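Local coordinates for sensor protein (Rhodopseudomonas palustris, PDB 2OOL) that senses light as a biliverdin-binding bacteriophytochrome and probably signals as a histidine kinase, this chain being its PAS-GAF chromophore-binding portion, at residues A[120-125]-A[129-134]; A[167-172]-A[315-320]; A[37-42]-A[59-64]; A[66-71]-A[79-84]. All blocks are in the same frame, centred on the assembly; numbering follows the deposited sequence.

Interaction 1: A[120-125]-A[129-134]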
loop_
_atom_site.group_PDB
_atom_site.type_symbol
_atom_site.label_atom_id
_atom_site.label_comp_id
_atom_site.label_asym_id
_atom_site.label_seq_id
_atom_site.Cartn_x
_atom_site.Cartn_y
_atom_site.Cartn_z
ATOM N N GLY A 120 17.012 -9.562 1.962
ATOM C CA GLY A 120 17.978 -9.309 3.025
ATOM C C GLY A 120 17.433 -8.331 4.058
ATOM O O GLY A 120 17.001 -7.198 3.721
ATOM N N ILE A 121 17.452 -8.763 5.324
ATOM C CA ILE A 121 16.860 -7.996 6.420
ATOM C C ILE A 121 18.008 -7.682 7.378
ATOM O O ILE A 121 18.542 -8.562 8.017
ATOM C CB ILE A 121 15.766 -8.791 7.194
ATOM C CG1 ILE A 121 14.820 -9.523 6.241
ATOM C CG2 ILE A 121 15.024 -7.874 8.229
ATOM C CD1 ILE A 121 13.870 -8.663 5.587
ATOM N N LEU A 122 18.345 -6.415 7.441
ATOM C CA LEU A 122 19.503 -5.887 8.103
ATOM C C LEU A 122 19.099 -5.143 9.388
ATOM O O LEU A 122 18.087 -4.403 9.407
ATOM C CB LEU A 122 20.098 -4.872 7.135
ATOM C CG LEU A 122 21.569 -4.636 6.976
ATOM C CD1 LEU A 122 22.434 -5.897 7.146
ATOM C CD2 LEU A 122 21.673 -4.002 5.554
ATOM N N HIS A 123 19.856 -5.337 10.457
ATOM C CA HIS A 123 19.699 -4.507 11.639
ATOM C C HIS A 123 20.942 -4.417 12.524
ATOM O O HIS A 123 21.828 -5.264 12.472
ATOM C CB HIS A 123 18.443 -4.890 12.442
ATOM C CG HIS A 123 18.654 -5.977 13.436
ATOM N ND1 HIS A 123 18.341 -7.293 13.168
ATOM C CD2 HIS A 123 19.043 -5.932 14.738
ATOM C CE1 HIS A 123 18.561 -8.021 14.256
ATOM N NE2 HIS A 123 18.995 -7.218 15.224
ATOM N N ARG A 124 20.968 -3.348 13.310
ATOM C CA ARG A 124 22.060 -3.008 14.238
ATOM C C ARG A 124 21.543 -3.047 15.672
ATOM O O ARG A 124 20.571 -2.392 15.950
ATOM C CB ARG A 124 22.458 -1.579 13.998
ATOM C CG ARG A 124 23.529 -1.372 12.974
ATOM C CD ARG A 124 24.034 0.085 13.098
ATOM N NE ARG A 124 24.879 0.477 11.975
ATOM C CZ ARG A 124 24.464 0.623 10.715
ATOM N NH1 ARG A 124 23.186 0.432 10.372
ATOM N NH2 ARG A 124 25.355 0.967 9.784
ATOM N N HIS A 125 22.178 -3.794 16.570
ATOM C CA HIS A 125 21.732 -3.906 17.988
ATOM C C HIS A 125 22.982 -4.458 18.686
ATOM O O HIS A 125 23.743 -5.217 18.082
ATOM C CB HIS A 125 20.417 -4.778 18.071
ATOM C CG HIS A 125 19.888 -5.043 19.471
ATOM N ND1 HIS A 125 19.493 -4.039 20.336
ATOM C CD2 HIS A 125 19.669 -6.209 20.133
ATOM C CE1 HIS A 125 19.074 -4.574 21.469
ATOM N NE2 HIS A 125 19.169 -5.889 21.370
ATOM N N VAL A 129 25.996 -6.024 13.669
ATOM C CA VAL A 129 25.076 -5.999 12.537
ATOM C C VAL A 129 24.690 -7.406 12.236
ATOM O O VAL A 129 25.553 -8.245 12.107
ATOM C CB VAL A 129 25.773 -5.410 11.284
ATOM C CG1 VAL A 129 24.828 -5.419 10.097
ATOM C CG2 VAL A 129 26.305 -3.991 11.588
ATOM N N ILE A 130 23.385 -7.653 12.134
ATOM C CA ILE A 130 22.837 -8.956 11.892
ATOM C C ILE A 130 22.150 -8.840 10.527
ATOM O O ILE A 130 21.370 -7.922 10.318
ATOM C CB ILE A 130 21.833 -9.354 12.980
ATOM C CG1 ILE A 130 22.530 -9.602 14.330
ATOM C CG2 ILE A 130 20.990 -10.587 12.557
ATOM C CD1 ILE A 130 21.633 -10.034 15.503
ATOM N N LEU A 131 22.508 -9.725 9.602
ATOM C CA LEU A 131 21.838 -9.830 8.308
ATOM C C LEU A 131 21.038 -11.120 8.265
ATOM O O LEU A 131 21.556 -12.180 8.579
ATOM C CB LEU A 131 22.858 -9.805 7.185
ATOM C CG LEU A 131 22.324 -10.108 5.753
ATOM C CD1 LEU A 131 21.384 -9.002 5.248
ATOM C CD2 LEU A 131 23.438 -10.308 4.785
ATOM N N GLU A 132 19.787 -11.046 7.864
ATOM C CA GLU A 132 18.997 -12.239 7.763
ATOM C C GLU A 132 18.454 -12.367 6.338
ATOM O O GLU A 132 18.063 -11.381 5.756
ATOM C CB GLU A 132 17.866 -12.178 8.784
ATOM C CG GLU A 132 18.344 -12.238 10.238
ATOM C CD GLU A 132 17.215 -12.070 11.232
ATOM O OE1 GLU A 132 16.766 -10.928 11.413
ATOM O OE2 GLU A 132 16.789 -13.075 11.830
ATOM N N LEU A 133 18.458 -13.586 5.808
ATOM C CA LEU A 133 18.074 -13.875 4.429
ATOM C C LEU A 133 16.799 -14.647 4.441
ATOM O O LEU A 133 16.763 -15.756 4.974
ATOM C CB LEU A 133 19.172 -14.725 3.757
ATOM C CG LEU A 133 20.542 -14.115 3.569
ATOM C CD1 LEU A 133 21.385 -15.019 2.681
ATOM C CD2 LEU A 133 20.431 -12.722 3.020
ATOM N N GLU A 134 15.732 -14.050 3.932
ATOM C CA GLU A 134 14.387 -14.668 3.872
ATOM C C GLU A 134 14.035 -14.927 2.417
ATOM O O GLU A 134 14.562 -14.275 1.561
ATOM C CB GLU A 134 13.299 -13.696 4.406
ATOM C CG GLU A 134 13.153 -13.624 5.915
ATOM C CD GLU A 134 11.901 -12.863 6.393
ATOM O OE1 GLU A 134 11.160 -12.256 5.547
ATOM O OE2 GLU A 134 11.712 -12.822 7.638
HETATM O O HOH W 1 17.891 -8.581 10.676
#
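The beta hairpin of strands 114-125 and 128-134, in the antiparallel sheet of the PAS domain, pairs Ile121 with Glu132 and His123 with Ile130. Both are hydrogen-bonded pairs, and the bond from Ile121 N to Glu132 O is 2.7 Å long. On one face Leu122, Leu131 and Val129 meet through methyls: Leu122 CD1 touches Leu131 CD1 and Val129 CG1, each at 3.8 Å, and helix 84-94 covers Leu122. Arg124 flanks Val129 with its aliphatic part and pairs with Glu50. The other face is mixed. Ile130 lies alongside His123 and sets its CB over the imidazole face as a CH-pi contact, 4.1 Å from the ring centroid. His123 CG sits between the backbone N and the carbonyl carbon (chi1 87°), which brings ND1 to a water 2.8 Å away in the ring plane. That water donates to Ile121 O and to Glu132 OE1. Were His123 replaced by alanine, the water would probably lose its ring partner and Ile130 the flat surface beside it. Imidazole suits this place because its face accepts aliphatic carbon while its edge binds the water that links it to the carboxylate. The buried Glu132 carboxylate is also held by Val261 N, Leu262 N and Ser260 OG.

Interaction 2: A[167-172]-A[315-320]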
loop_
_atom_site.group_PDB
_atom_site.type_symbol
_atom_site.label_atom_id
_atom_site.label_comp_id
_atom_site.label_asym_id
_atom_site.label_seq_id
_atom_site.Cartn_x
_atom_site.Cartn_y
_atom_site.Cartn_z
ATOM N N TRP A 167 -12.589 -5.397 13.166
ATOM C CA TRP A 167 -12.995 -6.346 12.121
ATOM C C TRP A 167 -12.528 -5.915 10.716
ATOM O O TRP A 167 -12.128 -6.742 9.916
ATOM C CB TRP A 167 -14.520 -6.618 12.153
ATOM C CG TRP A 167 -14.892 -7.605 11.088
ATOM C CD1 TRP A 167 -14.902 -8.966 11.181
ATOM C CD2 TRP A 167 -15.216 -7.293 9.729
ATOM N NE1 TRP A 167 -15.256 -9.525 9.968
ATOM C CE2 TRP A 167 -15.431 -8.514 9.058
ATOM C CE3 TRP A 167 -15.353 -6.091 9.018
ATOM C CZ2 TRP A 167 -15.774 -8.570 7.713
ATOM C CZ3 TRP A 167 -15.708 -6.147 7.682
ATOM C CH2 TRP A 167 -15.920 -7.377 7.043
ATOM N N ILE A 168 -12.567 -4.626 10.421
ATOM C CA ILE A 168 -11.988 -4.127 9.188
ATOM C C ILE A 168 -10.504 -4.528 9.182
ATOM O O ILE A 168 -10.018 -5.060 8.220
ATOM C CB ILE A 168 -12.167 -2.580 9.047
ATOM C CG1 ILE A 168 -13.662 -2.227 8.836
ATOM C CG2 ILE A 168 -11.302 -2.025 7.903
ATOM C CD1 ILE A 168 -14.127 -0.848 9.344
ATOM N N ALA A 169 -9.793 -4.320 10.280
ATOM C CA ALA A 169 -8.359 -4.665 10.328
ATOM C C ALA A 169 -8.147 -6.143 10.062
ATOM O O ALA A 169 -7.323 -6.484 9.230
ATOM C CB ALA A 169 -7.746 -4.268 11.655
ATOM N N ALA A 170 -8.906 -7.010 10.735
ATOM C CA ALA A 170 -8.700 -8.475 10.682
ATOM C C ALA A 170 -8.978 -9.022 9.309
ATOM O O ALA A 170 -8.224 -9.852 8.795
ATOM C CB ALA A 170 -9.565 -9.217 11.726
ATOM N N SER A 171 -10.083 -8.570 8.721
ATOM C CA SER A 171 -10.465 -9.024 7.391
ATOM C C SER A 171 -9.477 -8.593 6.297
ATOM O O SER A 171 -9.136 -9.373 5.422
ATOM C CB SER A 171 -11.910 -8.566 7.057
ATOM O OG SER A 171 -11.971 -7.151 7.057
ATOM N N GLU A 172 -8.970 -7.375 6.346
ATOM C CA GLU A 172 -7.926 -7.005 5.374
ATOM C C GLU A 172 -6.635 -7.803 5.572
ATOM O O GLU A 172 -6.000 -8.227 4.616
ATOM C CB GLU A 172 -7.612 -5.512 5.426
ATOM C CG GLU A 172 -6.370 -5.095 4.530
ATOM C CD GLU A 172 -6.698 -5.047 3.031
ATOM O OE1 GLU A 172 -7.864 -5.227 2.658
ATOM O OE2 GLU A 172 -5.790 -4.791 2.215
ATOM N N GLU A 315 1.543 -4.339 9.444
ATOM C CA GLU A 315 1.988 -3.462 10.508
ATOM C C GLU A 315 1.382 -2.078 10.317
ATOM O O GLU A 315 0.946 -1.451 11.277
ATOM C CB GLU A 315 3.514 -3.368 10.563
ATOM C CG GLU A 315 3.998 -2.560 11.747
ATOM C CD GLU A 315 5.527 -2.356 11.756
ATOM O OE1 GLU A 315 6.193 -2.608 10.740
ATOM O OE2 GLU A 315 6.060 -1.916 12.791
ATOM N N LEU A 316 1.388 -1.630 9.058
ATOM C CA LEU A 316 0.711 -0.398 8.659
ATOM C C LEU A 316 -0.758 -0.407 9.066
ATOM O O LEU A 316 -1.257 0.567 9.667
ATOM C CB LEU A 316 0.817 -0.186 7.157
ATOM C CG LEU A 316 0.157 1.046 6.549
ATOM C CD1 LEU A 316 0.630 2.364 7.181
ATOM C CD2 LEU A 316 0.392 1.036 5.026
ATOM N N ILE A 317 -1.447 -1.489 8.713
ATOM C CA ILE A 317 -2.858 -1.665 9.077
ATOM C C ILE A 317 -3.065 -1.553 10.597
ATOM O O ILE A 317 -4.008 -0.887 11.075
ATOM C CB ILE A 317 -3.402 -2.979 8.493
ATOM C CG1 ILE A 317 -3.681 -2.787 6.989
ATOM C CG2 ILE A 317 -4.725 -3.445 9.171
ATOM C CD1 ILE A 317 -3.703 -4.060 6.211
ATOM N N ALA A 318 -2.160 -2.179 11.326
ATOM C CA ALA A 318 -2.170 -2.205 12.758
ATOM C C ALA A 318 -1.980 -0.817 13.315
ATOM O O ALA A 318 -2.671 -0.432 14.272
ATOM C CB ALA A 318 -1.091 -3.120 13.270
ATOM N N GLN A 319 -1.022 -0.076 12.750
ATOM C CA GLN A 319 -0.746 1.280 13.200
ATOM C C GLN A 319 -1.966 2.233 12.941
ATOM O O GLN A 319 -2.247 3.116 13.762
ATOM C CB GLN A 319 0.518 1.838 12.555
ATOM C CG GLN A 319 1.867 1.160 12.978
ATOM C CD GLN A 319 3.053 1.633 12.138
ATOM O OE1 GLN A 319 2.861 2.382 11.173
ATOM N NE2 GLN A 319 4.293 1.148 12.462
ATOM N N VAL A 320 -2.664 2.087 11.823
ATOM C CA VAL A 320 -3.876 2.904 11.578
ATOM C C VAL A 320 -5.012 2.534 12.526
ATOM O O VAL A 320 -5.773 3.430 13.000
ATOM C CB VAL A 320 -4.379 2.771 10.127
ATOM C CG1 VAL A 320 -5.777 3.534 9.903
ATOM C CG2 VAL A 320 -3.330 3.256 9.167
#
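Ile317 of helix 308-332 points at helix 162-177 of the GAF domain and fits there as a knob into a hole, lodged among Ala169, Glu172, Val173 and Ile176, the i, i+3, i+4 and i+7 positions of that helix. Its two branches divide the work. The CG2 methyl, lying opposite the backbone N across the CA-CB bond, meets the flank of the partner helix and rests 4.0 Å from Ala169 CB. The other arm, CG1 and CD1, runs on to Glu172, whose side chain crosses that of Ile317 at about a right angle. Here it is the aliphatic part of the acid that is met, since Glu172 CG is the atom next to the Ile317 CD1 methyl.

Alanine suits its position because a single methyl lets the branched isoleucine come close to the helix surface. Glutamate serves two ends at once: its CG methylene packs, while its carboxylate is taken elsewhere. The chain folds at chi2 (76°), and OE1 forms a salt bridge with Arg175 while OE2 is hydrogen-bonded to Ser148 OG of helix 142-157, so this buried acid group has partners at both oxygens.

Beyond Ile317, helix 308-332 faces the second subunit, where Gln319 OE1 is hydrogen-bonded to Gln157 NE2 of that subunit and Val320 packs on its Trp323. The contact thus joins helix 162-177 to a helix that itself faces the second subunit. Its shortest separation, 3.3 Å between Glu172 CG and Ile317 CD1, is below a normal carbon-carbon contact and therefore doubtful in detail.

Interaction 3: A[37-42]-A[59-64]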
loop_
_atom_site.group_PDB
_atom_site.type_symbol
_atom_site.label_atom_id
_atom_site.label_comp_id
_atom_site.label_asym_id
_atom_site.label_seq_id
_atom_site.Cartn_x
_atom_site.Cartn_y
_atom_site.Cartn_z
ATOM N N GLY A 37 20.103 -18.644 21.027
ATOM C CA GLY A 37 21.314 -19.245 20.396
ATOM C C GLY A 37 20.954 -19.993 19.105
ATOM O O GLY A 37 21.720 -20.787 18.627
ATOM N N ALA A 38 19.774 -19.730 18.538
ATOM C CA ALA A 38 19.310 -20.474 17.384
ATOM C C ALA A 38 18.275 -19.698 16.613
ATOM O O ALA A 38 17.635 -18.803 17.159
ATOM C CB ALA A 38 18.753 -21.875 17.817
ATOM N N ILE A 39 18.067 -20.108 15.358
ATOM C CA ILE A 39 17.067 -19.515 14.472
ATOM C C ILE A 39 16.057 -20.533 13.869
ATOM O O ILE A 39 16.271 -21.749 13.889
ATOM C CB ILE A 39 17.749 -18.720 13.325
ATOM C CG1 ILE A 39 18.515 -19.658 12.387
ATOM C CG2 ILE A 39 18.671 -17.600 13.882
ATOM C CD1 ILE A 39 18.625 -19.185 10.914
ATOM N N GLN A 40 14.942 -20.002 13.355
ATOM C CA GLN A 40 14.050 -20.747 12.507
ATOM C C GLN A 40 14.710 -20.904 11.116
ATOM O O GLN A 40 15.047 -19.905 10.474
ATOM C CB GLN A 40 12.680 -20.053 12.380
ATOM C CG GLN A 40 12.032 -19.783 13.748
ATOM C CD GLN A 40 10.720 -19.105 13.635
ATOM O OE1 GLN A 40 9.836 -19.614 12.969
ATOM N NE2 GLN A 40 10.570 -17.959 14.302
ATOM N N PRO A 41 14.821 -22.148 10.626
ATOM C CA PRO A 41 15.596 -22.447 9.435
ATOM C C PRO A 41 14.983 -22.173 8.052
ATOM O O PRO A 41 15.598 -22.531 7.059
ATOM C CB PRO A 41 15.884 -23.955 9.586
ATOM C CG PRO A 41 14.744 -24.470 10.320
ATOM C CD PRO A 41 14.157 -23.349 11.156
ATOM N N HIS A 42 13.827 -21.521 7.939
ATOM C CA HIS A 42 13.355 -21.126 6.602
ATOM C C HIS A 42 14.226 -19.961 6.074
ATOM O O HIS A 42 14.035 -19.536 4.950
ATOM C CB HIS A 42 11.860 -20.728 6.624
ATOM C CG HIS A 42 11.574 -19.549 7.505
ATOM N ND1 HIS A 42 11.544 -19.642 8.875
ATOM C CD2 HIS A 42 11.361 -18.247 7.212
ATOM C CE1 HIS A 42 11.331 -18.449 9.392
ATOM N NE2 HIS A 42 11.195 -17.583 8.407
ATOM N N SER A 59 24.272 -19.042 11.244
ATOM C CA SER A 59 23.405 -20.175 11.497
ATOM C C SER A 59 23.965 -21.405 10.772
ATOM O O SER A 59 24.482 -21.310 9.621
ATOM C CB SER A 59 21.949 -19.880 11.047
ATOM O OG SER A 59 21.870 -19.478 9.687
ATOM N N ALA A 60 23.867 -22.545 11.464
ATOM C CA ALA A 60 24.453 -23.801 11.024
ATOM C C ALA A 60 23.884 -24.280 9.697
ATOM O O ALA A 60 24.572 -24.989 8.975
ATOM C CB ALA A 60 24.204 -24.896 12.085
ATOM N N ASN A 61 22.611 -23.945 9.429
ATOM C CA ASN A 61 21.928 -24.285 8.169
ATOM C C ASN A 61 22.556 -23.662 6.926
ATOM O O ASN A 61 22.314 -24.105 5.812
ATOM C CB ASN A 61 20.391 -23.989 8.227
ATOM C CG ASN A 61 20.036 -22.489 8.255
ATOM O OD1 ASN A 61 20.807 -21.670 8.709
ATOM N ND2 ASN A 61 18.846 -22.141 7.744
ATOM N N VAL A 62 23.386 -22.651 7.112
ATOM C CA VAL A 62 24.202 -22.118 6.029
ATOM C C VAL A 62 25.073 -23.203 5.355
ATOM O O VAL A 62 25.416 -23.062 4.190
ATOM C CB VAL A 62 25.031 -20.933 6.555
ATOM C CG1 VAL A 62 26.164 -20.637 5.719
ATOM C CG2 VAL A 62 24.088 -19.709 6.701
ATOM N N GLU A 63 25.389 -24.284 6.069
ATOM C CA GLU A 63 26.112 -25.413 5.486
ATOM C C GLU A 63 25.381 -25.964 4.270
ATOM O O GLU A 63 26.011 -26.343 3.274
ATOM C CB GLU A 63 26.313 -26.529 6.519
ATOM C CG GLU A 63 26.834 -27.838 5.939
ATOM C CD GLU A 63 27.746 -28.599 6.914
ATOM O OE1 GLU A 63 27.305 -28.965 8.032
ATOM O OE2 GLU A 63 28.916 -28.815 6.554
ATOM N N ASP A 64 24.056 -26.002 4.326
ATOM C CA ASP A 64 23.329 -26.470 3.177
ATOM C C ASP A 64 23.290 -25.427 2.067
ATOM O O ASP A 64 23.052 -25.770 0.916
ATOM C CB ASP A 64 21.904 -26.843 3.543
ATOM C CG ASP A 64 21.822 -27.687 4.793
ATOM O OD1 ASP A 64 22.544 -28.718 4.882
ATOM O OD2 ASP A 64 21.031 -27.303 5.684
#
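Strand 38-39 and the residues that follow it run past a type I beta turn from Ser59 to Val62, which sets Ile39 across from Ser59 at 7.0 Å between CA atoms and Pro41 across from Asn61 at 6.7 Å. Both places belong to the PAS domain, the turn leading from strand 55-59 towards helix 62-66. Ile39 reaches over with its longer branch: CG1 lies between the backbone N and the carbonyl carbon (chi1 67°), and CD1 ends 3.4 Å from Ser59 CB, a tight pair and doubtful in detail. Serine suits this spot because its small side chain lets the isoleucine come this near while offering a hydroxyl. Ser59 OG donates to Asn61 OD1 over 2.6 Å, nearly along the C=O axis, and accepts from Leu45 N of strand 44-48. The ND2 end of the amide faces the chain after strand 38-39. Asn61 ND2 is hydrogen-bonded to Gly43 O and makes a weak bond to Pro41 O, 3.3 Å long and bent to 124° at the hydrogen. A leucine in place of Asn61 would probably leave the Ser59 hydroxyl without its acceptor and the carbonyls of Gly43 and Pro41 without this donor. Asparagine can do both jobs because its amide carries an acceptor and a donor side by side; with OD1 gripped by Ser59 and ND2 by Gly43, its flip is probably fixed and the turn is tied to the chain that follows Ile39.

Interaction 4: A[66-71]-A[79-84]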
loop_
_atom_site.group_PDB
_atom_site.type_symbol
_atom_site.label_atom_id
_atom_site.label_comp_id
_atom_site.label_asym_id
_atom_site.label_seq_id
_atom_site.Cartn_x
_atom_site.Cartn_y
_atom_site.Cartn_z
ATOM N N LEU A 66 25.777 -23.014 1.284
ATOM C CA LEU A 66 27.092 -22.818 0.676
ATOM C C LEU A 66 27.929 -24.097 0.580
ATOM O O LEU A 66 28.949 -24.078 -0.069
ATOM C CB LEU A 66 27.860 -21.765 1.500
ATOM C CG LEU A 66 27.103 -20.436 1.571
ATOM C CD1 LEU A 66 27.718 -19.500 2.564
ATOM C CD2 LEU A 66 27.008 -19.790 0.180
ATOM N N ARG A 67 27.514 -25.181 1.238
ATOM C CA ARG A 67 28.182 -26.476 1.168
ATOM C C ARG A 67 29.547 -26.480 1.864
ATOM O O ARG A 67 30.484 -27.141 1.425
ATOM C CB ARG A 67 28.318 -26.948 -0.284
ATOM C CG ARG A 67 26.955 -27.126 -0.971
ATOM C CD ARG A 67 26.292 -28.460 -0.530
ATOM N NE ARG A 67 24.822 -28.414 -0.555
ATOM C CZ ARG A 67 24.020 -29.042 0.316
ATOM N NH1 ARG A 67 24.524 -29.763 1.332
ATOM N NH2 ARG A 67 22.698 -28.927 0.197
ATOM N N GLN A 68 29.616 -25.775 2.992
ATOM C CA GLN A 68 30.858 -25.630 3.732
ATOM C C GLN A 68 30.574 -25.680 5.232
ATOM O O GLN A 68 29.475 -25.340 5.670
ATOM C CB GLN A 68 31.548 -24.323 3.338
ATOM C CG GLN A 68 32.228 -24.362 1.949
ATOM C CD GLN A 68 32.272 -22.990 1.298
ATOM O OE1 GLN A 68 31.589 -22.057 1.748
ATOM N NE2 GLN A 68 33.065 -22.854 0.239
ATOM N N PRO A 69 31.557 -26.166 6.028
ATOM C CA PRO A 69 31.342 -26.170 7.478
ATOM C C PRO A 69 31.138 -24.740 8.002
ATOM O O PRO A 69 31.867 -23.832 7.598
ATOM C CB PRO A 69 32.642 -26.773 8.034
ATOM C CG PRO A 69 33.298 -27.482 6.893
ATOM C CD PRO A 69 32.869 -26.741 5.660
ATOM N N PRO A 70 30.126 -24.526 8.857
ATOM C CA PRO A 70 29.879 -23.190 9.440
ATOM C C PRO A 70 31.112 -22.530 10.055
ATOM O O PRO A 70 31.394 -21.375 9.768
ATOM C CB PRO A 70 28.810 -23.456 10.505
ATOM C CG PRO A 70 28.086 -24.603 10.010
ATOM C CD PRO A 70 29.111 -25.489 9.302
ATOM N N ALA A 71 31.870 -23.271 10.846
ATOM C CA ALA A 71 33.065 -22.709 11.470
ATOM C C ALA A 71 34.002 -22.076 10.442
ATOM O O ALA A 71 34.646 -21.058 10.739
ATOM C CB ALA A 71 33.812 -23.767 12.284
ATOM N N ALA A 79 31.115 -10.685 1.182
ATOM C CA ALA A 79 31.096 -10.335 -0.240
ATOM C C ALA A 79 31.618 -11.447 -1.116
ATOM O O ALA A 79 31.377 -11.446 -2.311
ATOM C CB ALA A 79 31.891 -9.065 -0.486
ATOM N N HIS A 80 32.369 -12.379 -0.540
ATOM C CA HIS A 80 32.801 -13.536 -1.295
ATOM C C HIS A 80 31.658 -14.440 -1.734
ATOM O O HIS A 80 31.801 -15.134 -2.737
ATOM C CB HIS A 80 33.859 -14.340 -0.552
ATOM C CG HIS A 80 35.181 -13.659 -0.503
ATOM N ND1 HIS A 80 36.132 -13.959 0.442
ATOM C CD2 HIS A 80 35.704 -12.671 -1.263
ATOM C CE1 HIS A 80 37.199 -13.207 0.250
ATOM N NE2 HIS A 80 36.961 -12.405 -0.770
ATOM N N TYR A 81 30.531 -14.405 -1.038
ATOM C CA TYR A 81 29.395 -15.254 -1.389
ATOM C C TYR A 81 28.200 -14.471 -1.944
ATOM O O TYR A 81 27.112 -15.019 -2.040
ATOM C CB TYR A 81 28.932 -16.005 -0.170
ATOM C CG TYR A 81 30.037 -16.636 0.588
ATOM C CD1 TYR A 81 30.555 -16.007 1.710
ATOM C CD2 TYR A 81 30.569 -17.859 0.194
ATOM C CE1 TYR A 81 31.595 -16.562 2.418
ATOM C CE2 TYR A 81 31.618 -18.438 0.899
ATOM C CZ TYR A 81 32.118 -17.770 2.016
ATOM O OH TYR A 81 33.157 -18.284 2.771
ATOM N N LEU A 82 28.398 -13.200 -2.269
ATOM C CA LEU A 82 27.378 -12.380 -2.870
ATOM C C LEU A 82 27.833 -12.022 -4.270
ATOM O O LEU A 82 29.012 -12.095 -4.576
ATOM C CB LEU A 82 27.164 -11.090 -2.082
ATOM C CG LEU A 82 26.855 -11.172 -0.591
ATOM C CD1 LEU A 82 26.715 -9.794 -0.005
ATOM C CD2 LEU A 82 25.547 -11.993 -0.378
ATOM N N THR A 83 26.896 -11.623 -5.121
ATOM C CA THR A 83 27.232 -11.077 -6.432
ATOM C C THR A 83 27.773 -9.679 -6.178
ATOM O O THR A 83 27.541 -9.117 -5.136
ATOM C CB THR A 83 25.982 -11.000 -7.372
ATOM O OG1 THR A 83 24.998 -10.109 -6.818
ATOM C CG2 THR A 83 25.353 -12.382 -7.522
ATOM N N ALA A 84 28.478 -9.125 -7.146
ATOM C CA ALA A 84 29.028 -7.782 -7.056
ATOM C C ALA A 84 27.953 -6.762 -6.769
ATOM O O ALA A 84 28.074 -6.016 -5.810
ATOM C CB ALA A 84 29.776 -7.430 -8.336
#
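Tyr81 meets Leu66 across the loop region that joins helices 62-66 and 84-94 of the PAS domain. Its CB heads toward segment 66-71, and a chi1 of -47°, which sets CG opposite the carbonyl carbon, turns the ring to Leu66. At CG the ring is 4.2 Å from Leu66 CD1. The next atom along that edge, Tyr81 CD2, has both methyls near it, Leu66 CD1 and CD2 each at 4.1 Å. The Leu66 and Tyr81 side chains cross at about a right angle, and CD1 lies over the ring face in a CH-pi contact, 18° from the ring normal. On the opposite face sits His80 CB, near the rim. Further out, Tyr81 CE2 has Gln68 OE1 at 3.7 Å, with the amide steeply inclined to the ring; since Gln68 was modelled in two conformers and touches a crystal neighbour, this contact is doubtful. The partly exposed ring also packs on Leu73 and Val76, and Leu66 on Val109 of strand 105-111, to which Tyr81 is tied through its backbone bond with Val110. The contact is therefore held by dispersion and CH-pi attraction: a broad aromatic face suits a leucine fork, with nothing polar needed between them.

Interactions 1, 3 and 4 all lie in the PAS domain, whereas interaction 2 is in the GAF domain, 26 Å from interaction 1 between centres and on the other side of the chain's centre from it. Interactions 3 and 4 touch directly: Glu63 CB packs on Gln68 O at 3.5 Å, and Pro70 rests against Ala60 O. Interactions 1 and 3 reach the same antiparallel sheet without touching, about 5 Å apart at their nearest atoms; Leu45, in the strand between them, packs on Ile130 and Glu132 and also bonds to Ser59. Interactions 1 and 3 stand off from the biliverdin: the side chains of Glu132 and Ile39 are about 13 and 12 Å from it.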